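Side-chain contacts in 3-hydroxyisobutyrate dehydrogenase (Thermus thermophilus, PDB 2CVZ), which probably catalyses the NADP-dependent oxidation of 3-hydroxyisobutyrate, a step of valine catabolism, and binds its dinucleotide cofactor on a Rossmann-type domain: residues A5-G10 and V48-V53; P25-N30 and V53-V58; G83-D88 and E140-F145. All coordinates share one frame; numbering follows the deposited sequence.

Contact 1: A5-G10 and V48-V53; sequences AFIGLG and VPLERV. With NDP (NADPH dihydro-nicotinamide-adenine-dinucleotide phosphate), chain G.
Val53 packs against two alternate residues of strand 4-7, and these three side chains form the close part of the contact. Its CG1 branch, set anti to the backbone N (chi1 173°), lies 3.6 Å from Ala5 CB and also 3.8 Å from Ile7 CD1, so one methyl fills the step between the two strand residues. The CG2 branch rests more distantly on the flank of Ile7, 4.2 Å from Ile7 CG1. Ile7 carries its CG1 arm beside the backbone N (chi1 -64°) and extends it fully, which delivers CD1 to the loop. There the arm crosses Leu50 at about a right angle, and Ile7 CD1 stands 3.9 Å from Leu50 CD1. With an alanine in place of Ile7, the CD1 methyl of Leu50 and the CG1 methyl of Val53 would probably lose their shared partner, opening a gap between loop and strand. Val72 and Leu76 of helix 66-76 also pack on Ile7.

The loop's other side is looser and faces solvent: Pro49 and Glu51 are exposed, while Arg52 forms salt bridges with Glu46 and Glu55. Beyond Ile7, the strand runs into the glycine-rich turn of a probable Rossmann GxGxxG motif. Here Leu9 N lies 3.2 Å from NDP O3B but bonds to Asn30 OD1, and a side chain on Gly10 would collide with the cofactor. The contact between the segments is essentially apolar; its chemistry implies that shape and exclusion of water, rather than directed bonds, probably fit the loop to the strand that leads into the nucleotide site.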
# COMPACT_ATOMS: atom_id res chain seq x y z
N ALA C 5 13.73 19.05 -38.39
CA ALA C 5 12.30 19.30 -38.35
C ALA C 5 11.75 18.85 -37.01
O ALA C 5 12.29 17.93 -36.40
CB ALA C 5 11.60 18.55 -39.48
N PHE C 6 10.69 19.50 -36.56
CA PHE C 6 10.09 19.14 -35.28
C PHE C 6 8.59 18.92 -35.44
O PHE C 6 7.90 19.72 -36.08
CB PHE C 6 10.33 20.24 -34.25
CG PHE C 6 10.25 19.76 -32.82
CD1 PHE C 6 11.42 19.47 -32.11
CD2 PHE C 6 9.02 19.58 -32.20
CE1 PHE C 6 11.35 19.00 -30.80
CE2 PHE C 6 8.95 19.12 -30.88
CZ PHE C 6 10.11 18.82 -30.18
N ILE C 7 8.10 17.83 -34.85
CA ILE C 7 6.68 17.50 -34.91
C ILE C 7 6.10 17.49 -33.50
O ILE C 7 6.62 16.81 -32.62
CB ILE C 7 6.46 16.10 -35.53
CG1 ILE C 7 6.93 16.10 -36.99
CG2 ILE C 7 4.99 15.71 -35.43
CD1 ILE C 7 6.93 14.72 -37.63
N GLY C 8 5.03 18.25 -33.30
CA GLY C 8 4.40 18.31 -31.99
C GLY C 8 4.86 19.50 -31.18
O GLY C 8 5.74 19.39 -30.33
N LEU C 9 4.26 20.66 -31.45
CA LEU C 9 4.62 21.88 -30.75
C LEU C 9 3.76 22.10 -29.51
O LEU C 9 2.99 23.05 -29.43
CB LEU C 9 4.48 23.08 -31.70
CG LEU C 9 5.22 22.92 -33.03
CD1 LEU C 9 4.95 24.12 -33.92
CD2 LEU C 9 6.72 22.77 -32.78
N GLY C 10 3.90 21.20 -28.53
CA GLY C 10 3.12 21.31 -27.31
C GLY C 10 3.83 22.07 -26.21
O GLY C 10 4.72 22.88 -26.49
N VAL C 48 5.42 23.99 -42.12
CA VAL C 48 5.17 23.30 -43.38
C VAL C 48 4.21 22.13 -43.22
O VAL C 48 3.98 21.66 -42.11
CB VAL C 48 6.48 22.74 -43.97
CG1 VAL C 48 7.48 23.86 -44.22
CG2 VAL C 48 7.07 21.70 -43.02
N PRO C 49 3.62 21.66 -44.33
CA PRO C 49 2.71 20.52 -44.22
C PRO C 49 3.55 19.31 -43.81
O PRO C 49 4.73 19.22 -44.16
CB PRO C 49 2.14 20.39 -45.63
CG PRO C 49 3.25 20.92 -46.50
CD PRO C 49 3.71 22.13 -45.72
N LEU C 50 2.95 18.40 -43.05
CA LEU C 50 3.64 17.23 -42.55
C LEU C 50 4.59 16.53 -43.52
O LEU C 50 5.67 16.09 -43.12
CB LEU C 50 2.62 16.21 -42.02
CG LEU C 50 3.20 14.99 -41.31
CD1 LEU C 50 4.08 15.43 -40.16
CD2 LEU C 50 2.07 14.11 -40.82
N GLU C 51 4.21 16.44 -44.78
CA GLU C 51 5.04 15.77 -45.78
C GLU C 51 6.46 16.31 -45.89
O GLU C 51 7.42 15.55 -46.04
CB GLU C 51 4.37 15.83 -47.16
CG GLU C 51 5.02 14.92 -48.19
CD GLU C 51 4.59 15.23 -49.61
OE1 GLU C 51 3.37 15.38 -49.84
OE2 GLU C 51 5.48 15.33 -50.49
N ARG C 52 6.61 17.63 -45.82
CA ARG C 52 7.92 18.26 -45.94
C ARG C 52 8.90 17.91 -44.82
O ARG C 52 10.11 18.13 -44.96
CB ARG C 52 7.77 19.78 -46.01
CG ARG C 52 7.07 20.28 -47.27
CD ARG C 52 7.35 21.76 -47.46
NE ARG C 52 8.78 22.00 -47.58
CZ ARG C 52 9.36 23.19 -47.48
NH1 ARG C 52 8.62 24.27 -47.25
NH2 ARG C 52 10.68 23.30 -47.60
N VAL C 53 8.39 17.36 -43.72
CA VAL C 53 9.25 16.99 -42.60
C VAL C 53 10.30 15.97 -43.03
O VAL C 53 11.41 15.95 -42.49
CB VAL C 53 8.40 16.41 -41.44
CG1 VAL C 53 9.31 15.87 -40.34
CG2 VAL C 53 7.50 17.50 -40.88
PA NDP G . 1.01 18.70 -24.77
O1A NDP G . 1.27 20.07 -24.42
O2A NDP G . -0.27 17.98 -24.44
O5B NDP G . 1.28 18.61 -26.39
C5B NDP G . 1.07 17.37 -27.08
C4B NDP G . 1.43 17.70 -28.52
O4B NDP G . 1.19 16.49 -29.28
C3B NDP G . 0.68 18.81 -29.18
O3B NDP G . 1.57 19.52 -30.08
C2B NDP G . -0.38 18.13 -29.96
O2B NDP G . -1.00 18.84 -31.04
C1B NDP G . 0.31 16.86 -30.33
N9A NDP G . -0.64 15.76 -30.63
C8A NDP G . -1.57 15.13 -29.76
N7A NDP G . -2.24 14.19 -30.39
C5A NDP G . -1.76 14.17 -31.68
C6A NDP G . -2.06 13.40 -32.83
N6A NDP G . -2.99 12.45 -32.78
N1A NDP G . -1.39 13.64 -33.98
C2A NDP G . -0.44 14.61 -34.03
N3A NDP G . -0.09 15.39 -33.00
C4A NDP G . -0.79 15.12 -31.84
O3 NDP G . 2.18 17.77 -24.27
PN NDP G . 3.56 17.95 -23.48
O1N NDP G . 3.22 18.50 -22.16
O2N NDP G . 4.41 18.72 -24.44
O5D NDP G . 4.08 16.45 -23.46
C5D NDP G . 4.48 15.75 -24.69
C4D NDP G . 5.39 14.56 -24.26
O4D NDP G . 6.43 15.09 -23.43
C3D NDP G . 4.65 13.55 -23.37
O3D NDP G . 5.07 12.23 -23.71
C2D NDP G . 5.00 13.96 -21.96
O2D NDP G . 4.77 12.88 -21.08
C1D NDP G . 6.52 14.34 -22.22
N1N NDP G . 7.12 15.25 -21.19
C2N NDP G . 6.34 16.33 -20.70
C3N NDP G . 6.97 17.19 -19.71
C7N NDP G . 6.24 18.33 -19.16
O7N NDP G . 6.58 18.91 -18.10
N7N NDP G . 5.17 18.82 -19.80
C4N NDP G . 8.29 16.90 -19.31
C5N NDP G . 9.01 15.86 -19.80
C6N NDP G . 8.44 15.03 -20.74
P2B NDP G . -2.11 19.92 -30.85
O1X NDP G . -2.82 19.87 -32.14
O2X NDP G . -1.46 21.23 -30.57
O3X NDP G . -3.03 19.51 -29.70

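Contact 2: P25-N30 and V53-V58; sequences PTLVWN and VAEARV. With NDP (NADPH dihydro-nicotinamide-adenine-dinucleotide phosphate), chain G.
Leu27 touches Glu55, and Trp29 touches Val53, where the extended strand 26-29 passes a loop turn whose residues 53-55 have helical backbone angles; the closest CA atoms, those of Leu27 and Val53, are 6.6 Å apart. Within the turn Ala56 N bonds back to Val53 O at 3.1 Å. The side-chain contact is light. Leu27 points at the turn and lays its CD1 methyl 4.3 Å from Glu55 CB, touching the aliphatic root of the acid while the carboxylate is held elsewhere, by a salt bridge to Arg52. One step along the same side of the strand, Trp29 CB meets Val53 CG2 at 4.2 Å. A chi1 of 177° turns the indole away from residues 53-58, its CD1 edge against Val48 and Leu50, while CZ3 comes within 4.1 Å of NDP C2A, the adenine carbon lying at the ring edge near its plane.

Asn30, just past the strand, accepts a hydrogen bond at OD1 from the ribose 3'-hydroxyl, NDP O3B, at 2.8 Å. Its ND2 donates to NDP O2X of the 2'-phosphate at 3.0 Å, nearly straight at 165°, consistent with the use of NADP. Leu9 N and Thr32 O bind the same amide, which should fix its rotation. In the sheet, strand 26-29 runs between strands 46-47 and 4-7; helix 34-43 packs on Val28, and Ala56 reaches Ala5 of strand 4-7.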
# COMPACT_ATOMS: atom_id res chain seq x y z
N PRO C 25 18.42 25.51 -39.68
CA PRO C 25 17.24 25.78 -40.51
C PRO C 25 16.24 24.73 -40.02
O PRO C 25 16.52 23.53 -40.12
CB PRO C 25 17.73 25.49 -41.92
CG PRO C 25 19.19 25.82 -41.85
CD PRO C 25 19.59 25.21 -40.53
N THR C 26 15.10 25.16 -39.50
CA THR C 26 14.15 24.21 -38.94
C THR C 26 12.73 24.26 -39.49
O THR C 26 12.13 25.32 -39.59
CB THR C 26 14.06 24.39 -37.40
OG1 THR C 26 15.37 24.26 -36.83
CG2 THR C 26 13.13 23.35 -36.79
N LEU C 27 12.21 23.09 -39.85
CA LEU C 27 10.86 22.96 -40.35
C LEU C 27 10.00 22.47 -39.19
O LEU C 27 10.43 21.61 -38.43
CB LEU C 27 10.79 21.93 -41.49
CG LEU C 27 11.70 22.12 -42.70
CD1 LEU C 27 11.35 21.06 -43.74
CD2 LEU C 27 11.54 23.52 -43.29
N VAL C 28 8.81 23.04 -39.03
CA VAL C 28 7.94 22.61 -37.94
C VAL C 28 6.53 22.32 -38.42
O VAL C 28 6.04 22.93 -39.38
CB VAL C 28 7.87 23.65 -36.80
CG1 VAL C 28 9.23 23.79 -36.12
CG2 VAL C 28 7.41 25.00 -37.34
N TRP C 29 5.88 21.37 -37.76
CA TRP C 29 4.51 21.00 -38.08
C TRP C 29 3.78 20.67 -36.80
O TRP C 29 4.37 20.12 -35.86
CB TRP C 29 4.46 19.79 -39.00
CG TRP C 29 3.06 19.34 -39.29
CD1 TRP C 29 2.24 19.79 -40.28
CD2 TRP C 29 2.30 18.37 -38.55
NE1 TRP C 29 1.01 19.18 -40.21
CE2 TRP C 29 1.02 18.30 -39.15
CE3 TRP C 29 2.57 17.56 -37.44
CZ2 TRP C 29 0.01 17.44 -38.68
CZ3 TRP C 29 1.57 16.71 -36.97
CH2 TRP C 29 0.31 16.66 -37.59
N ASN C 30 2.50 21.02 -36.75
CA ASN C 30 1.67 20.74 -35.59
C ASN C 30 0.25 20.47 -36.09
O ASN C 30 -0.21 21.10 -37.04
CB ASN C 30 1.66 21.93 -34.63
CG ASN C 30 1.01 21.59 -33.30
OD1 ASN C 30 1.50 20.73 -32.56
ND2 ASN C 30 -0.09 22.26 -32.99
N VAL C 53 8.39 17.36 -43.72
CA VAL C 53 9.25 16.99 -42.60
C VAL C 53 10.30 15.97 -43.03
O VAL C 53 11.41 15.95 -42.49
CB VAL C 53 8.40 16.41 -41.44
CG1 VAL C 53 9.31 15.87 -40.34
CG2 VAL C 53 7.50 17.50 -40.88
N ALA C 54 9.96 15.14 -44.01
CA ALA C 54 10.88 14.11 -44.51
C ALA C 54 12.10 14.72 -45.20
O ALA C 54 13.05 14.01 -45.54
CB ALA C 54 10.15 13.18 -45.47
N GLU C 55 12.08 16.03 -45.41
CA GLU C 55 13.19 16.72 -46.05
C GLU C 55 14.37 16.86 -45.09
O GLU C 55 15.51 17.08 -45.51
CB GLU C 55 12.76 18.12 -46.50
CG GLU C 55 11.90 18.16 -47.75
CD GLU C 55 11.44 19.57 -48.09
OE1 GLU C 55 12.26 20.50 -47.95
OE2 GLU C 55 10.28 19.74 -48.51
N ALA C 56 14.09 16.71 -43.80
CA ALA C 56 15.11 16.85 -42.76
C ALA C 56 16.06 15.68 -42.60
O ALA C 56 15.72 14.53 -42.90
CB ALA C 56 14.43 17.15 -41.42
N ARG C 57 17.27 15.98 -42.12
CA ARG C 57 18.29 14.98 -41.86
C ARG C 57 17.96 14.38 -40.50
O ARG C 57 18.23 13.21 -40.23
CB ARG C 57 19.68 15.63 -41.82
CG ARG C 57 20.78 14.74 -41.26
CD ARG C 57 21.09 13.57 -42.17
NE ARG C 57 21.71 14.00 -43.41
CZ ARG C 57 22.10 13.18 -44.39
NH1 ARG C 57 21.92 11.87 -44.26
NH2 ARG C 57 22.67 13.66 -45.48
N VAL C 58 17.37 15.21 -39.64
CA VAL C 58 16.98 14.78 -38.31
C VAL C 58 15.56 15.24 -38.01
O VAL C 58 15.26 16.44 -38.07
CB VAL C 58 17.91 15.35 -37.22
CG1 VAL C 58 17.53 14.78 -35.85
CG2 VAL C 58 19.36 15.02 -37.54
PA NDP G . 1.01 18.70 -24.77
O1A NDP G . 1.27 20.07 -24.42
O2A NDP G . -0.27 17.98 -24.44
O5B NDP G . 1.28 18.61 -26.39
C5B NDP G . 1.07 17.37 -27.08
C4B NDP G . 1.43 17.70 -28.52
O4B NDP G . 1.19 16.49 -29.28
C3B NDP G . 0.68 18.81 -29.18
O3B NDP G . 1.57 19.52 -30.08
C2B NDP G . -0.38 18.13 -29.96
O2B NDP G . -1.00 18.84 -31.04
C1B NDP G . 0.31 16.86 -30.33
N9A NDP G . -0.64 15.76 -30.63
C8A NDP G . -1.57 15.13 -29.76
N7A NDP G . -2.24 14.19 -30.39
C5A NDP G . -1.76 14.17 -31.68
C6A NDP G . -2.06 13.40 -32.83
N6A NDP G . -2.99 12.45 -32.78
N1A NDP G . -1.39 13.64 -33.98
C2A NDP G . -0.44 14.61 -34.03
N3A NDP G . -0.09 15.39 -33.00
C4A NDP G . -0.79 15.12 -31.84
O3 NDP G . 2.18 17.77 -24.27
PN NDP G . 3.56 17.95 -23.48
O1N NDP G . 3.22 18.50 -22.16
O2N NDP G . 4.41 18.72 -24.44
O5D NDP G . 4.08 16.45 -23.46
C5D NDP G . 4.48 15.75 -24.69
C4D NDP G . 5.39 14.56 -24.26
O4D NDP G . 6.43 15.09 -23.43
C3D NDP G . 4.65 13.55 -23.37
O3D NDP G . 5.07 12.23 -23.71
C2D NDP G . 5.00 13.96 -21.96
O2D NDP G . 4.77 12.88 -21.08
C1D NDP G . 6.52 14.34 -22.22
N1N NDP G . 7.12 15.25 -21.19
C2N NDP G . 6.34 16.33 -20.70
C3N NDP G . 6.97 17.19 -19.71
C7N NDP G . 6.24 18.33 -19.16
O7N NDP G . 6.58 18.91 -18.10
N7N NDP G . 5.17 18.82 -19.80
C4N NDP G . 8.29 16.90 -19.31
C5N NDP G . 9.01 15.86 -19.80
C6N NDP G . 8.44 15.03 -20.74
P2B NDP G . -2.11 19.92 -30.85
O1X NDP G . -2.82 19.87 -32.14
O2X NDP G . -1.46 21.23 -30.57
O3X NDP G . -3.03 19.51 -29.70

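Contact 3: G83-D88 and E140-F145; sequences GTYWVD and ERVRPF
Tyr85 sends its ring out beside the backbone N, CG anti to the carbonyl carbon (chi1 -67°), and Arg141 meets it with CG anti to the backbone N and a chain that bends at chi2 (79°). The two side chains cross at about a right angle, and what touches the ring is the CB and CG methylenes of the arginine. Arg141 CG stands 3.6 Å from Tyr85 CE2 and 3.7 Å from Tyr85 OH, while Arg141 CB lies a little farther off, 4.1 Å from the same hydroxyl oxygen. The guanidinium plane is turned 57° from the ring plane, and the group goes on to present an edge to Phe145, whose CZ lies in its plane.

Deeper in, Val142 fills the angle between Tyr85 and Val87. A single methyl does both jobs: Val142 CG1 is 4.2 Å from Tyr85 CB and 4.1 Å from Val87 CG2. The two valine side chains run antiparallel, touching through these branches alone. Leu112 of strand 110-117 also packs on Val142, and Val58 and Phe60 of strand 58-61 on Val87.

The contact packs helix 136-142 on strand 85-88 in the Rossmann-type domain, with the side chain of Val87 about 12 Å from NADPH. Its chemistry grades from valine methyls in the buried part to arginine methylenes on a partly exposed tyrosine ring. Such packing implies that hydrophobic burial joins helix and strand, with the arginine contributing its hydrocarbon portion rather than its charge.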
# COMPACT_ATOMS: atom_id res chain seq x y z
N GLY C 83 19.14 7.39 -44.44
CA GLY C 83 20.17 8.20 -43.82
C GLY C 83 19.63 9.23 -42.85
O GLY C 83 20.39 9.99 -42.25
N THR C 84 18.31 9.26 -42.69
CA THR C 84 17.66 10.20 -41.79
C THR C 84 17.61 9.64 -40.36
O THR C 84 17.64 8.43 -40.15
CB THR C 84 16.21 10.52 -42.24
OG1 THR C 84 16.24 11.13 -43.54
CG2 THR C 84 15.53 11.46 -41.26
N TYR C 85 17.53 10.54 -39.39
CA TYR C 85 17.47 10.15 -37.99
C TYR C 85 16.16 10.62 -37.39
O TYR C 85 15.67 11.71 -37.70
CB TYR C 85 18.64 10.74 -37.22
CG TYR C 85 19.98 10.16 -37.64
CD1 TYR C 85 20.42 8.94 -37.13
CD2 TYR C 85 20.79 10.82 -38.56
CE1 TYR C 85 21.64 8.39 -37.53
CE2 TYR C 85 22.00 10.28 -38.97
CZ TYR C 85 22.42 9.07 -38.45
OH TYR C 85 23.63 8.54 -38.84
N TRP C 86 15.59 9.79 -36.52
CA TRP C 86 14.34 10.13 -35.86
C TRP C 86 14.61 10.18 -34.36
O TRP C 86 14.83 9.15 -33.73
CB TRP C 86 13.27 9.06 -36.16
CG TRP C 86 11.88 9.46 -35.75
CD1 TRP C 86 11.47 9.85 -34.51
CD2 TRP C 86 10.73 9.53 -36.60
NE1 TRP C 86 10.13 10.16 -34.53
CE2 TRP C 86 9.65 9.97 -35.80
CE3 TRP C 86 10.50 9.26 -37.95
CZ2 TRP C 86 8.35 10.14 -36.31
CZ3 TRP C 86 9.21 9.44 -38.47
CH2 TRP C 86 8.16 9.87 -37.64
N VAL C 87 14.61 11.39 -33.81
CA VAL C 87 14.86 11.61 -32.39
C VAL C 87 13.50 11.79 -31.72
O VAL C 87 12.85 12.82 -31.89
CB VAL C 87 15.74 12.86 -32.16
CG1 VAL C 87 15.96 13.08 -30.67
CG2 VAL C 87 17.08 12.67 -32.87
N ASP C 88 13.08 10.79 -30.96
CA ASP C 88 11.79 10.82 -30.30
C ASP C 88 11.85 11.25 -28.83
O ASP C 88 12.27 10.48 -27.97
CB ASP C 88 11.13 9.44 -30.42
CG ASP C 88 9.70 9.42 -29.94
OD1 ASP C 88 9.08 10.50 -29.90
OD2 ASP C 88 9.20 8.32 -29.62
N GLU C 140 26.22 9.60 -31.36
CA GLU C 140 27.28 10.56 -31.61
C GLU C 140 26.90 11.53 -32.73
O GLU C 140 27.28 12.70 -32.71
CB GLU C 140 28.57 9.83 -31.99
CG GLU C 140 29.76 10.75 -32.22
CD GLU C 140 31.02 9.99 -32.59
OE1 GLU C 140 31.04 9.34 -33.66
OE2 GLU C 140 32.00 10.04 -31.81
N ARG C 141 26.13 11.05 -33.69
CA ARG C 141 25.69 11.86 -34.82
C ARG C 141 24.62 12.88 -34.44
O ARG C 141 24.58 13.98 -35.01
CB ARG C 141 25.16 10.96 -35.93
CG ARG C 141 24.81 11.66 -37.24
CD ARG C 141 26.06 11.94 -38.07
NE ARG C 141 25.72 12.43 -39.40
CZ ARG C 141 25.16 13.61 -39.65
NH1 ARG C 141 24.87 14.44 -38.66
NH2 ARG C 141 24.87 13.96 -40.90
N VAL C 142 23.76 12.54 -33.50
CA VAL C 142 22.69 13.44 -33.09
C VAL C 142 23.04 14.41 -31.97
O VAL C 142 22.41 15.47 -31.85
CB VAL C 142 21.42 12.66 -32.67
CG1 VAL C 142 20.94 11.81 -33.82
CG2 VAL C 142 21.71 11.82 -31.45
N ARG C 143 24.03 14.07 -31.15
CA ARG C 143 24.42 14.94 -30.03
C ARG C 143 24.50 16.43 -30.36
O ARG C 143 23.93 17.25 -29.65
CB ARG C 143 25.77 14.49 -29.45
CG ARG C 143 25.67 13.36 -28.43
CD ARG C 143 27.03 13.04 -27.83
NE ARG C 143 26.97 11.92 -26.89
CZ ARG C 143 26.48 12.00 -25.65
NH1 ARG C 143 25.99 13.15 -25.20
NH2 ARG C 143 26.46 10.92 -24.88
N PRO C 144 25.21 16.80 -31.44
CA PRO C 144 25.34 18.21 -31.81
C PRO C 144 24.05 18.95 -32.17
O PRO C 144 24.06 20.17 -32.30
CB PRO C 144 26.33 18.17 -32.97
CG PRO C 144 26.05 16.85 -33.60
CD PRO C 144 25.91 15.94 -32.41
N PHE C 145 22.96 18.21 -32.33
CA PHE C 145 21.68 18.82 -32.70
C PHE C 145 20.73 19.05 -31.53
O PHE C 145 19.69 19.69 -31.69
CB PHE C 145 20.99 17.97 -33.75
CG PHE C 145 21.72 17.91 -35.06
CD1 PHE C 145 21.72 19.00 -35.92
CD2 PHE C 145 22.44 16.78 -35.41
CE1 PHE C 145 22.43 18.97 -37.12
CE2 PHE C 145 23.15 16.73 -36.61
CZ PHE C 145 23.14 17.83 -37.47

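How the contacts relate
Contacts 1 and 2 lie side by side, their centres 6 Å apart, and share Val53, which serves neighbouring strands 4-7 and 26-29 at once. The strands are joined directly, Phe6 N to Leu27 O at 2.8 Å, and their ends converge on the adenosine ribose of NADPH, where the turn after one strand is tied to the asparagine after the other. Contact 3 belongs to the same sheet but lies farther along it, its centre 13 Å from that of contact 2 and 16 Å from that of contact 1. It is tied to contact 2 through Arg57, whose O accepts from Tyr85 N at 2.9 Å. Thus contacts 1 and 2 border the nucleotide pocket, whereas contact 3 packs the sheet away from it.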